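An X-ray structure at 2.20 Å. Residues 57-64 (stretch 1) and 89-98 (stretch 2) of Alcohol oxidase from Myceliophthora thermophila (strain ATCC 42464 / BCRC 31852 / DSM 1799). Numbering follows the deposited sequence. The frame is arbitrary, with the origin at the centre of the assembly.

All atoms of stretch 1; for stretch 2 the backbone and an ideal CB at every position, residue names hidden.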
# COMPACT_ATOMS: atom_id res chain seq x y z
N LEU A 57 -17.41 9.80 -19.28
CA LEU A 57 -16.21 10.63 -19.35
C LEU A 57 -16.38 11.80 -18.39
O LEU A 57 -17.27 12.59 -18.53
CB LEU A 57 -15.97 11.16 -20.77
CG LEU A 57 -14.74 12.07 -20.97
CD1 LEU A 57 -13.44 11.32 -20.77
CD2 LEU A 57 -14.81 12.78 -22.32
N ILE A 58 -15.48 11.91 -17.41
CA ILE A 58 -15.55 12.98 -16.43
C ILE A 58 -14.35 13.89 -16.63
O ILE A 58 -13.22 13.41 -16.67
CB ILE A 58 -15.55 12.40 -15.02
CG1 ILE A 58 -16.81 11.55 -14.80
CG2 ILE A 58 -15.45 13.51 -13.97
CD1 ILE A 58 -16.73 10.60 -13.61
N LYS A 59 -14.60 15.19 -16.79
CA LYS A 59 -13.55 16.19 -16.74
C LYS A 59 -13.26 16.39 -15.28
O LYS A 59 -14.16 16.74 -14.51
CB LYS A 59 -13.96 17.50 -17.37
CG LYS A 59 -12.83 18.53 -17.33
CD LYS A 59 -13.24 19.84 -17.96
CE LYS A 59 -12.04 20.74 -18.23
NZ LYS A 59 -11.04 20.70 -17.12
N THR A 60 -12.03 16.13 -14.86
CA THR A 60 -11.76 16.10 -13.46
C THR A 60 -11.71 17.51 -12.92
O THR A 60 -11.49 18.49 -13.68
CB THR A 60 -10.47 15.33 -13.13
OG1 THR A 60 -9.32 16.00 -13.65
CG2 THR A 60 -10.59 13.88 -13.67
N SER A 61 -11.99 17.60 -11.61
CA SER A 61 -11.85 18.88 -10.93
C SER A 61 -11.15 18.66 -9.60
O SER A 61 -11.51 17.73 -8.90
CB SER A 61 -13.20 19.56 -10.70
OG SER A 61 -14.28 19.22 -11.55
N PRO A 62 -10.17 19.52 -9.26
CA PRO A 62 -9.51 19.39 -7.95
C PRO A 62 -10.51 19.27 -6.82
O PRO A 62 -11.48 20.00 -6.78
CB PRO A 62 -8.70 20.69 -7.81
CG PRO A 62 -8.50 21.19 -9.18
CD PRO A 62 -9.62 20.62 -10.06
N ILE A 63 -10.29 18.32 -5.93
CA ILE A 63 -11.26 18.00 -4.86
C ILE A 63 -11.74 19.23 -4.13
O ILE A 63 -12.94 19.42 -3.96
CB ILE A 63 -10.68 16.95 -3.90
CG1 ILE A 63 -10.34 15.64 -4.62
CG2 ILE A 63 -11.66 16.62 -2.80
CD1 ILE A 63 -11.49 14.90 -5.27
N ALA A 64 -10.79 20.10 -3.77
CA ALA A 64 -11.10 21.31 -3.00
C ALA A 64 -11.17 22.61 -3.80
O ALA A 64 -10.91 23.70 -3.22
CB ALA A 64 -10.07 21.44 -1.89
N UNK A 89 -13.70 6.92 2.40
CA UNK A 89 -14.78 6.72 1.44
C UNK A 89 -14.97 7.98 0.60
O UNK A 89 -15.20 7.90 -0.63
CB UNK A 89 -16.08 6.35 2.16
N UNK A 90 -14.90 9.13 1.26
CA UNK A 90 -15.00 10.40 0.57
C UNK A 90 -13.93 10.48 -0.52
O UNK A 90 -14.21 10.84 -1.65
CB UNK A 90 -14.86 11.56 1.56
N UNK A 91 -12.70 10.13 -0.17
CA UNK A 91 -11.60 10.13 -1.14
C UNK A 91 -11.72 9.05 -2.22
O UNK A 91 -11.35 9.32 -3.35
CB UNK A 91 -10.27 9.95 -0.40
N UNK A 92 -12.25 7.86 -1.94
CA UNK A 92 -12.43 6.86 -3.00
C UNK A 92 -13.59 7.15 -3.94
O UNK A 92 -13.66 6.53 -5.00
CB UNK A 92 -12.64 5.48 -2.37
N UNK A 93 -14.51 8.04 -3.56
CA UNK A 93 -15.73 8.33 -4.32
C UNK A 93 -15.53 9.26 -5.53
O UNK A 93 -16.32 9.23 -6.45
CB UNK A 93 -16.76 8.96 -3.38
N UNK A 94 -14.47 10.07 -5.50
CA UNK A 94 -14.14 10.97 -6.60
C UNK A 94 -13.06 10.30 -7.48
O UNK A 94 -12.16 9.63 -6.97
CB UNK A 94 -13.66 12.32 -6.07
N UNK A 95 -13.13 10.49 -8.81
CA UNK A 95 -12.12 9.90 -9.71
C UNK A 95 -10.69 10.30 -9.45
O UNK A 95 -9.79 9.53 -9.78
CB UNK A 95 -12.46 10.27 -11.16
N UNK A 96 -10.45 11.49 -8.91
CA UNK A 96 -9.10 11.91 -8.51
C UNK A 96 -9.00 12.17 -6.99
O UNK A 96 -8.16 12.94 -6.52
CB UNK A 96 -8.70 13.17 -9.28
N UNK A 97 -9.85 11.49 -6.24
CA UNK A 97 -9.74 11.50 -4.79
C UNK A 97 -8.61 10.58 -4.38
O UNK A 97 -8.50 9.45 -4.89
CB UNK A 97 -11.05 11.08 -4.13
N UNK A 98 -7.78 11.07 -3.46
CA UNK A 98 -6.60 10.37 -3.03
C UNK A 98 -6.52 10.26 -1.51
O UNK A 98 -6.56 11.27 -0.80
CB UNK A 98 -5.35 11.07 -3.58

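Position 89 is helical, and its ideal CB has nothing of stretch 1 within 5.5 Å. Stretch 1 sets no preference here. The residue is D89.

Position 90 is also helical, with CA-to-CB sideways to stretch 1. A short side chain would fall short, but a long or aromatic one could reach the apolar I63. The residue is F90. Its chi1 is t, and the ring approaches I63 obliquely, with CE2 3.7 Å from I63 CG2.

Position 91 again points sideways, so only a longer side chain could near I63. The residue is Q91. Its OE1 lies 4.4 Å from I63 CG1. The same OE1 accepts a weak hydrogen bond from the backbone N of position 98, at 3.2 Å.

Positions 92 and 93 are out of reach of stretch 1, so many side chains would suit. They are T92 and S93. S93 OG donates to F90 O at 2.6 Å, a bond within the stretch.

Position 94 points toward stretch 1. Its ideal CB is a tight 3.5 Å from I63 CD1, so a slim side chain fits best. The backbone N and O of S61 lie farther along, which favours a polar end. Asp, Asn or Ser would be plausible. The residue is D94, chi1 t. Its CG is only 3.1 Å from I63 CD1, a crowded contact. Two waters link it to S61. Water 1 donates to D94 OD2 and S61 O; water 2 accepts from S61 N and donates to D94 OD1.

Position 95 is second in a type I turn, with phi -58°. This suits proline. Its CB faces T60 CG2 and I58 CD1, at 4.8 and 4.9 Å, so a small apolar group fits. The residue is P95. Its CG packs 4.2 Å from I58 CG2.

Position 96 points toward T60, I63 and the S61 carbonyl. The space admits a medium apolar side chain, such as Ile, Leu, Val or Met. The residue is I96. Its CG2 meets T60 CG2 at 3.8 Å. Its CD1 extends to S61 O at 3.5 Å.

Position 97 closes the turn, its N donating to D94 O at 3.1 Å. An ideal CB would sit 1.9 Å from the backbone O of Q91, a clash. Glycine is favoured. The residue is G97, and I63 CD1 packs 3.9 Å from its CA.

Position 98 points sideways, and its ideal CB has nothing of stretch 1 within 5.5 Å, so stretch 1 does not restrict the choice. The residue is R98, whose NH1 donates to G97 O at 2.9 Å.

Stretch 2, residues 89-98: DFQTSDPIGR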
# COMPACT_ATOMS: atom_id res chain seq x y z
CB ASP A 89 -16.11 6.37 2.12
CG ASP A 89 -16.12 4.98 2.70
OD1 ASP A 89 -15.22 4.18 2.36
OD2 ASP A 89 -17.01 4.68 3.51
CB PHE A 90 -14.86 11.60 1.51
CG PHE A 90 -14.72 12.90 0.78
CD1 PHE A 90 -15.83 13.48 0.13
CD2 PHE A 90 -13.47 13.52 0.65
CE1 PHE A 90 -15.70 14.65 -0.59
CE2 PHE A 90 -13.35 14.71 -0.06
CZ PHE A 90 -14.45 15.27 -0.68
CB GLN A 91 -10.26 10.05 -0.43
CG GLN A 91 -9.93 11.25 0.47
CD GLN A 91 -9.75 12.56 -0.25
OE1 GLN A 91 -9.80 12.61 -1.49
NE2 GLN A 91 -9.52 13.66 0.53
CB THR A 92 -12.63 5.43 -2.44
OG1 THR A 92 -13.72 5.42 -1.49
CG2 THR A 92 -11.33 4.92 -1.78
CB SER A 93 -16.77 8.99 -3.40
OG SER A 93 -16.33 10.31 -2.99
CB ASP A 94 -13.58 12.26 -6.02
CG ASP A 94 -13.47 13.34 -7.06
OD1 ASP A 94 -12.57 13.26 -7.95
OD2 ASP A 94 -14.30 14.27 -7.01
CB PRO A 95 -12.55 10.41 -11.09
CG PRO A 95 -13.55 11.47 -10.87
CD PRO A 95 -14.21 11.15 -9.58
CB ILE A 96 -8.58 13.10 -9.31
CG1 ILE A 96 -9.51 14.28 -9.17
CG2 ILE A 96 -8.45 12.70 -10.78
CD1 ILE A 96 -8.89 15.59 -9.59
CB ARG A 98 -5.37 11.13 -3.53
CG ARG A 98 -5.27 11.12 -5.06
CD ARG A 98 -4.75 9.80 -5.58
NE ARG A 98 -4.73 9.76 -7.03
CZ ARG A 98 -5.78 9.51 -7.82
NH1 ARG A 98 -6.99 9.31 -7.32
NH2 ARG A 98 -5.63 9.54 -9.15
O HOH W 1 -13.95 16.85 -7.26
O HOH W 2 -12.80 15.08 -10.55
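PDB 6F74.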